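Local coordinates for beta-hydroxyacid dehydrogenase, 3-hydroxyisobutyrate dehydrogenase (Saccharomonospora xinjiangensis XJ-54, PDB 6GRL), which probably acts as an NADP-dependent imine reductase, an S-selective oxidoreductase associated with reductive amination, at residues T145-F159 / L169-A182. Numbering follows the deposited sequence. Where two conformers were deposited one is given.
Sequences TSNVSLSFSGSRSAF and LGGVAYHGEDAGLA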
ATOM      1  N   THR A 145      12.396  10.582   5.134  1.00 21.28           N
ATOM      2  CA  THR A 145      13.622   9.894   4.752  1.00 19.50           C
ATOM      3  C   THR A 145      13.329   8.924   3.611  1.00 19.58           C
ATOM      4  O   THR A 145      12.187   8.762   3.176  1.00 22.40           O
ATOM      5  CB  THR A 145      14.236   9.146   5.941  1.00 22.53           C
ATOM      6  OG1 THR A 145      13.535   7.913   6.145  1.00 22.01           O
ATOM      7  CG2 THR A 145      14.159   9.985   7.210  1.00 24.90           C
ATOM      8  N   SER A 146      14.385   8.261   3.138  1.00 21.77           N
ATOM      9  CA  SER A 146      14.263   7.298   2.049  1.00 24.40           C
ATOM     10  C   SER A 146      13.637   5.980   2.484  1.00 24.21           C
ATOM     11  O   SER A 146      13.438   5.106   1.634  1.00 25.67           O
ATOM     12  CB  SER A 146      15.637   7.034   1.432  1.00 29.18           C
ATOM     13  OG  SER A 146      16.179   8.218   0.873  1.00 31.15           O
ATOM     14  N   ASN A 147      13.329   5.807   3.767  1.00 21.52           N
ATOM     15  CA  ASN A 147      12.711   4.584   4.259  1.00 21.63           C
ATOM     16  C   ASN A 147      11.195   4.695   4.361  1.00 20.76           C
ATOM     17  O   ASN A 147      10.559   3.829   4.970  1.00 21.63           O
ATOM     18  CB  ASN A 147      13.313   4.195   5.610  1.00 22.65           C
ATOM     19  CG  ASN A 147      14.705   3.616   5.475  1.00 26.42           C
ATOM     20  OD1 ASN A 147      15.044   3.035   4.443  1.00 26.27           O
ATOM     21  ND2 ASN A 147      15.518   3.762   6.516  1.00 30.86           N
ATOM     22  N   VAL A 148      10.606   5.736   3.780  1.00 21.18           N
ATOM     23  CA  VAL A 148       9.160   5.870   3.656  1.00 19.08           C
ATOM     24  C   VAL A 148       8.845   6.149   2.193  1.00 22.27           C
ATOM     25  O   VAL A 148       9.497   6.988   1.563  1.00 23.65           O
ATOM     26  CB  VAL A 148       8.602   6.989   4.557  1.00 17.40           C
ATOM     27  CG1 VAL A 148       7.228   7.435   4.077  1.00 19.92           C
ATOM     28  CG2 VAL A 148       8.525   6.510   5.996  1.00 18.89           C
ATOM     29  N   SER A 149       7.865   5.430   1.651  1.00 22.87           N
ATOM     30  CA  SER A 149       7.400   5.632   0.289  1.00 22.73           C
ATOM     31  C   SER A 149       5.900   5.889   0.298  1.00 19.99           C
ATOM     32  O   SER A 149       5.166   5.353   1.133  1.00 20.60           O
ATOM     33  CB  SER A 149       7.722   4.426  -0.601  1.00 27.24           C
ATOM     34  OG  SER A 149       7.051   3.264  -0.148  1.00 29.75           O
ATOM     35  N   LEU A 150       5.450   6.719  -0.640  1.00 19.65           N
ATOM     36  CA  LEU A 150       4.053   7.125  -0.718  1.00 18.38           C
ATOM     37  C   LEU A 150       3.536   6.895  -2.128  1.00 21.79           C
ATOM     38  O   LEU A 150       4.206   7.245  -3.104  1.00 24.57           O
ATOM     39  CB  LEU A 150       3.882   8.598  -0.325  1.00 16.42           C
ATOM     40  CG  LEU A 150       4.248   9.000   1.107  1.00 15.24           C
ATOM     41  CD1 LEU A 150       5.702   9.444   1.196  1.00 17.81           C
ATOM     42  CD2 LEU A 150       3.318  10.097   1.609  1.00 13.93           C
ATOM     43  N   SER A 151       2.349   6.305  -2.230  1.00 18.20           N
ATOM     44  CA  SER A 151       1.664   6.106  -3.499  1.00 18.58           C
ATOM     45  C   SER A 151       0.484   7.061  -3.582  1.00 14.41           C
ATOM     46  O   SER A 151      -0.262   7.221  -2.612  1.00 15.10           O
ATOM     47  CB  SER A 151       1.175   4.662  -3.643  1.00 21.87           C
ATOM     48  OG  SER A 151       2.258   3.747  -3.662  1.00 28.36           O
ATOM     49  N   PHE A 152       0.309   7.697  -4.740  1.00 15.86           N
ATOM     50  CA  PHE A 152      -0.741   8.689  -4.919  1.00 15.24           C
ATOM     51  C   PHE A 152      -1.577   8.377  -6.152  1.00 15.27           C
ATOM     52  O   PHE A 152      -1.085   7.820  -7.137  1.00 15.96           O
ATOM     53  CB  PHE A 152      -0.167  10.106  -5.039  1.00 15.59           C
ATOM     54  CG  PHE A 152       0.375  10.646  -3.750  1.00 13.75           C
ATOM     55  CD1 PHE A 152      -0.465  11.250  -2.831  1.00 12.93           C
ATOM     56  CD2 PHE A 152       1.721  10.540  -3.454  1.00 13.75           C
ATOM     57  CE1 PHE A 152       0.031  11.744  -1.640  1.00 13.84           C
ATOM     58  CE2 PHE A 152       2.224  11.032  -2.267  1.00 14.93           C
ATOM     59  CZ  PHE A 152       1.377  11.635  -1.359  1.00 13.48           C
ATOM     60  N   SER A 153      -2.853   8.747  -6.079  1.00 12.46           N
ATOM     61  CA  SER A 153      -3.755   8.653  -7.215  1.00 12.56           C
ATOM     62  C   SER A 153      -4.744   9.808  -7.147  1.00 15.84           C
ATOM     63  O   SER A 153      -4.993  10.378  -6.081  1.00 14.11           O
ATOM     64  CB  SER A 153      -4.485   7.304  -7.251  1.00 14.68           C
ATOM     65  OG  SER A 153      -5.033   6.974  -5.987  1.00 15.38           O
ATOM     66  N   GLY A 154      -5.298  10.152  -8.304  1.00 13.36           N
ATOM     67  CA  GLY A 154      -6.192  11.278  -8.443  1.00 16.68           C
ATOM     68  C   GLY A 154      -5.792  12.115  -9.637  1.00 19.81           C
ATOM     69  O   GLY A 154      -5.083  11.649 -10.535  1.00 25.42           O
ATOM     70  N   SER A 155      -6.243  13.368  -9.632  1.00 27.95           N
ATOM     71  CA  SER A 155      -5.973  14.266 -10.748  0.71 26.69           C
ATOM     72  C   SER A 155      -4.474  14.415 -10.972  1.00 24.05           C
ATOM     73  O   SER A 155      -3.719  14.714 -10.043  1.00 28.46           O
ATOM     74  CB  SER A 155      -6.605  15.633 -10.490  0.71 25.38           C
ATOM     75  OG  SER A 155      -6.023  16.623 -11.321  0.71 24.42           O
ATOM     76  N   ARG A 156      -4.046  14.202 -12.219  1.00 29.89           N
ATOM     77  CA  ARG A 156      -2.628  14.304 -12.549  1.00 30.45           C
ATOM     78  C   ARG A 156      -2.126  15.735 -12.408  1.00 30.22           C
ATOM     79  O   ARG A 156      -0.981  15.957 -11.998  1.00 25.47           O
ATOM     80  CB  ARG A 156      -2.381  13.788 -13.966  1.00 34.88           C
ATOM     81  CG  ARG A 156      -0.952  13.338 -14.221  1.00 37.28           C
ATOM     82  CD  ARG A 156      -0.775  12.845 -15.648  1.00 42.48           C
ATOM     83  NE  ARG A 156      -0.612  11.395 -15.707  1.00 42.51           N
ATOM     84  CZ  ARG A 156      -1.584  10.547 -16.025  1.00 43.81           C
ATOM     85  NH1 ARG A 156      -1.345   9.243 -16.052  1.00 44.28           N
ATOM     86  NH2 ARG A 156      -2.795  11.002 -16.316  1.00 45.49           N
ATOM     87  N   SER A 157      -2.964  16.717 -12.747  1.00 33.44           N
ATOM     88  CA  SER A 157      -2.551  18.112 -12.629  1.00 32.65           C
ATOM     89  C   SER A 157      -2.296  18.491 -11.176  1.00 28.59           C
ATOM     90  O   SER A 157      -1.354  19.235 -10.877  1.00 29.82           O
ATOM     91  CB  SER A 157      -3.610  19.027 -13.246  1.00 35.02           C
ATOM     92  OG  SER A 157      -4.819  18.979 -12.508  1.00 33.54           O
ATOM     93  N   ALA A 158      -3.122  17.986 -10.257  1.00 29.28           N
ATOM     94  CA  ALA A 158      -2.915  18.277  -8.842  1.00 25.16           C
ATOM     95  C   ALA A 158      -1.653  17.604  -8.318  1.00 24.96           C
ATOM     96  O   ALA A 158      -0.942  18.171  -7.480  1.00 22.38           O
ATOM     97  CB  ALA A 158      -4.134  17.839  -8.032  1.00 26.38           C
ATOM     98  N   PHE A 159      -1.358  16.394  -8.796  1.00 23.52           N
ATOM     99  CA  PHE A 159      -0.140  15.715  -8.369  1.00 20.21           C
ATOM    100  C   PHE A 159       1.098  16.435  -8.888  1.00 20.84           C
ATOM    101  O   PHE A 159       2.062  16.650  -8.144  1.00 20.16           O
ATOM    102  CB  PHE A 159      -0.149  14.261  -8.841  1.00 19.91           C
ATOM    103  CG  PHE A 159       1.126  13.528  -8.548  1.00 19.99           C
ATOM    104  CD1 PHE A 159       1.342  12.966  -7.303  1.00 19.28           C
ATOM    105  CD2 PHE A 159       2.116  13.416  -9.512  1.00 22.13           C
ATOM    106  CE1 PHE A 159       2.516  12.295  -7.027  1.00 18.59           C
ATOM    107  CE2 PHE A 159       3.294  12.751  -9.240  1.00 22.66           C
ATOM    108  CZ  PHE A 159       3.494  12.188  -7.997  1.00 21.95           C
ATOM    109  N   LEU A 169       7.897  14.152   2.309  1.00 16.94           N
ATOM    110  CA  LEU A 169       7.552  13.091   3.245  1.00 16.40           C
ATOM    111  C   LEU A 169       8.270  11.781   2.951  1.00 18.75           C
ATOM    112  O   LEU A 169       8.296  10.899   3.817  1.00 20.81           O
ATOM    113  CB  LEU A 169       6.038  12.855   3.233  1.00 13.57           C
ATOM    114  CG  LEU A 169       5.169  14.091   3.477  1.00 14.82           C
ATOM    115  CD1 LEU A 169       3.691  13.733   3.417  1.00 16.48           C
ATOM    116  CD2 LEU A 169       5.516  14.733   4.813  1.00 15.62           C
ATOM    117  N   GLY A 170       8.845  11.637   1.767  1.00 18.87           N
ATOM    118  CA  GLY A 170       9.518  10.415   1.380  1.00 20.45           C
ATOM    119  C   GLY A 170       9.441  10.233  -0.123  1.00 18.80           C
ATOM    120  O   GLY A 170       9.113  11.156  -0.863  1.00 19.86           O
ATOM    121  N   GLY A 171       9.763   9.017  -0.561  1.00 20.70           N
ATOM    122  CA  GLY A 171       9.618   8.683  -1.968  1.00 22.86           C
ATOM    123  C   GLY A 171       8.153   8.681  -2.377  1.00 22.17           C
ATOM    124  O   GLY A 171       7.280   8.230  -1.636  1.00 24.72           O
ATOM    125  N   VAL A 172       7.891   9.163  -3.593  0.55 22.30           N
ATOM    126  CA  VAL A 172       6.533   9.406  -4.070  0.55 21.23           C
ATOM    127  C   VAL A 172       6.375   8.833  -5.474  0.55 21.66           C
ATOM    128  O   VAL A 172       7.274   8.964  -6.312  0.55 22.88           O
ATOM    129  CB  VAL A 172       6.204  10.915  -4.049  0.55 21.33           C
ATOM    130  CG1 VAL A 172       4.958  11.214  -4.856  0.55 20.87           C
ATOM    131  CG2 VAL A 172       6.041  11.403  -2.617  0.55 19.65           C
ATOM    132  N   ALA A 173       5.226   8.200  -5.732  1.00 21.07           N
ATOM    133  CA  ALA A 173       4.919   7.620  -7.030  1.00 23.01           C
ATOM    134  C   ALA A 173       3.451   7.874  -7.341  1.00 21.86           C
ATOM    135  O   ALA A 173       2.601   7.811  -6.448  1.00 21.49           O
ATOM    136  CB  ALA A 173       5.217   6.116  -7.065  1.00 23.16           C
ATOM    137  N   TYR A 174       3.162   8.171  -8.604  1.00 22.01           N
ATOM    138  CA  TYR A 174       1.808   8.441  -9.069  1.00 22.62           C
ATOM    139  C   TYR A 174       1.286   7.242  -9.848  1.00 24.36           C
ATOM    140  O   TYR A 174       1.999   6.670 -10.679  1.00 28.02           O
ATOM    141  CB  TYR A 174       1.779   9.695  -9.946  1.00 26.09           C
ATOM    142  CG  TYR A 174       0.411  10.071 -10.469  1.00 24.96           C
ATOM    143  CD1 TYR A 174      -0.548  10.629  -9.633  1.00 21.94           C
ATOM    144  CD2 TYR A 174       0.084   9.883 -11.807  1.00 26.91           C
ATOM    145  CE1 TYR A 174      -1.798  10.980 -10.112  1.00 22.75           C
ATOM    146  CE2 TYR A 174      -1.162  10.230 -12.294  1.00 27.11           C
ATOM    147  CZ  TYR A 174      -2.098  10.779 -11.444  1.00 26.07           C
ATOM    148  OH  TYR A 174      -3.339  11.126 -11.927  1.00 29.81           O
ATOM    149  N   HIS A 175       0.033   6.864  -9.582  1.00 21.14           N
ATOM    150  CA  HIS A 175      -0.514   5.630 -10.127  1.00 24.31           C
ATOM    151  C   HIS A 175      -1.624   5.823 -11.151  1.00 25.63           C
ATOM    152  O   HIS A 175      -1.926   4.876 -11.884  1.00 28.08           O
ATOM    153  CB  HIS A 175      -1.031   4.733  -8.993  1.00 23.24           C
ATOM    154  CG  HIS A 175       0.045   3.933  -8.326  1.00 29.27           C
ATOM    155  ND1 HIS A 175       0.738   4.388  -7.225  1.00 30.62           N
ATOM    156  CD2 HIS A 175       0.560   2.715  -8.618  1.00 32.24           C
ATOM    157  CE1 HIS A 175       1.626   3.481  -6.860  1.00 29.82           C
ATOM    158  NE2 HIS A 175       1.539   2.456  -7.689  1.00 32.26           N
ATOM    159  N   GLY A 176      -2.233   6.993 -11.230  1.00 22.18           N
ATOM    160  CA  GLY A 176      -3.213   7.242 -12.270  1.00 23.97           C
ATOM    161  C   GLY A 176      -4.311   8.169 -11.793  1.00 24.53           C
ATOM    162  O   GLY A 176      -4.343   8.605 -10.644  1.00 23.34           O
ATOM    163  N   GLU A 177      -5.231   8.452 -12.721  1.00 24.28           N
ATOM    164  CA  GLU A 177      -6.307   9.403 -12.459  1.00 23.53           C
ATOM    165  C   GLU A 177      -7.369   8.825 -11.534  1.00 21.04           C
ATOM    166  O   GLU A 177      -7.963   9.564 -10.740  1.00 19.06           O
ATOM    167  CB  GLU A 177      -6.944   9.847 -13.775  1.00 29.99           C
ATOM    168  CG  GLU A 177      -5.978  10.491 -14.754  1.00 37.19           C
ATOM    169  CD  GLU A 177      -5.894  11.993 -14.583  1.00 42.42           C
ATOM    170  OE1 GLU A 177      -6.672  12.544 -13.776  1.00 41.69           O
ATOM    171  OE2 GLU A 177      -5.055  12.624 -15.259  1.00 46.14           O
ATOM    172  N   ASP A 178      -7.637   7.526 -11.638  1.00 18.34           N
ATOM    173  CA  ASP A 178      -8.592   6.870 -10.753  1.00 15.99           C
ATOM    174  C   ASP A 178      -8.170   7.069  -9.304  1.00 15.26           C
ATOM    175  O   ASP A 178      -7.116   6.580  -8.883  1.00 13.53           O
ATOM    176  CB  ASP A 178      -8.678   5.383 -11.102  1.00 18.04           C
ATOM    177  CG  ASP A 178      -9.683   4.621 -10.247  1.00 19.36           C
ATOM    178  OD1 ASP A 178     -10.353   5.227  -9.384  1.00 19.56           O
ATOM    179  OD2 ASP A 178      -9.802   3.393 -10.446  1.00 23.32           O
ATOM    180  N   ALA A 179      -8.996   7.789  -8.543  1.00 15.70           N
ATOM    181  CA  ALA A 179      -8.635   8.155  -7.179  1.00 11.30           C
ATOM    182  C   ALA A 179      -8.409   6.944  -6.283  1.00 11.27           C
ATOM    183  O   ALA A 179      -7.709   7.064  -5.273  1.00 13.77           O
ATOM    184  CB  ALA A 179      -9.714   9.052  -6.570  1.00 12.78           C
ATOM    185  N   GLY A 180      -8.970   5.790  -6.628  1.00 12.16           N
ATOM    186  CA  GLY A 180      -8.801   4.600  -5.821  1.00 11.60           C
ATOM    187  C   GLY A 180      -7.569   3.772  -6.102  1.00 13.82           C
ATOM    188  O   GLY A 180      -7.371   2.746  -5.444  1.00 15.82           O
ATOM    189  N   LEU A 181      -6.717   4.187  -7.045  1.00 13.53           N
ATOM    190  CA  LEU A 181      -5.605   3.334  -7.462  1.00 15.10           C
ATOM    191  C   LEU A 181      -4.544   3.192  -6.378  1.00 15.98           C
ATOM    192  O   LEU A 181      -3.924   2.128  -6.264  1.00 14.77           O
ATOM    193  CB  LEU A 181      -4.977   3.877  -8.745  1.00 16.87           C
ATOM    194  CG  LEU A 181      -5.769   3.601 -10.023  1.00 20.35           C
ATOM    195  CD1 LEU A 181      -5.124   4.282 -11.220  1.00 20.99           C
ATOM    196  CD2 LEU A 181      -5.910   2.106 -10.257  1.00 23.89           C
ATOM    197  N   ALA A 182      -4.306   4.241  -5.586  1.00 14.25           N
ATOM    198  CA  ALA A 182      -3.340   4.127  -4.498  1.00 14.56           C
ATOM    199  C   ALA A 182      -3.816   3.127  -3.454  1.00 13.94           C
ATOM    200  O   ALA A 182      -3.015   2.362  -2.901  1.00 14.04           O
ATOM    201  CB  ALA A 182      -3.090   5.495  -3.861  1.00 15.23           C
TER
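Leu150 and Phe152 pair with Val172 and Tyr174 as neighbours in parallel strands, 149-154 and 171-174, whose axes diverge by 20°; backbone bonds run from Gly171 N to Val148 O at one end to His175 N on Phe152 O (2.9 Å) further along. Next, Gly154 N reaches Gly176 O in a nearly straight bond (170°). On the face carrying Leu150, Phe152, Val172 and Tyr174, helix residue Phe159 folds back over the strand: with CG anti to the backbone N (chi1 175°), its ring meets Val172 CG1, in the conformer given, edge-on through CE1 at 3.4 Å and takes Tyr174 CB over one face, 3.6 Å from the ring centroid, a CH-pi contact. Replacing Phe159 by an alanine would probably open a gap beside Val172 and leave Tyr174 CB without the ring face it packs on. In that conformer Val172 CG1 also touches Phe152 CD2 at 3.6 Å, so the same methyl touches both phenylalanine rings. Tyr174 CE2, at the ring's rim, points at one face of the Arg156 guanidinium, the two planes steeply inclined, and Arg156 NH2 forms a salt bridge with Glu177 OE2 (3.0 Å). Ser153 is gripped twice: its OG donates to Ala179 O (2.8 Å) from above the carbonyl plane and accepts from Ala182 N (2.9 Å), tying the strand to the first turn of helix 181-209. The two strands and helix 156-166 make a beta-alpha-beta unit at the edge of the Rossmann-type sheet; Leu166 of that helix packs on Phe152, Phe159 and Val172, while strand 130-137 runs antiparallel along the other side of strand 149-154.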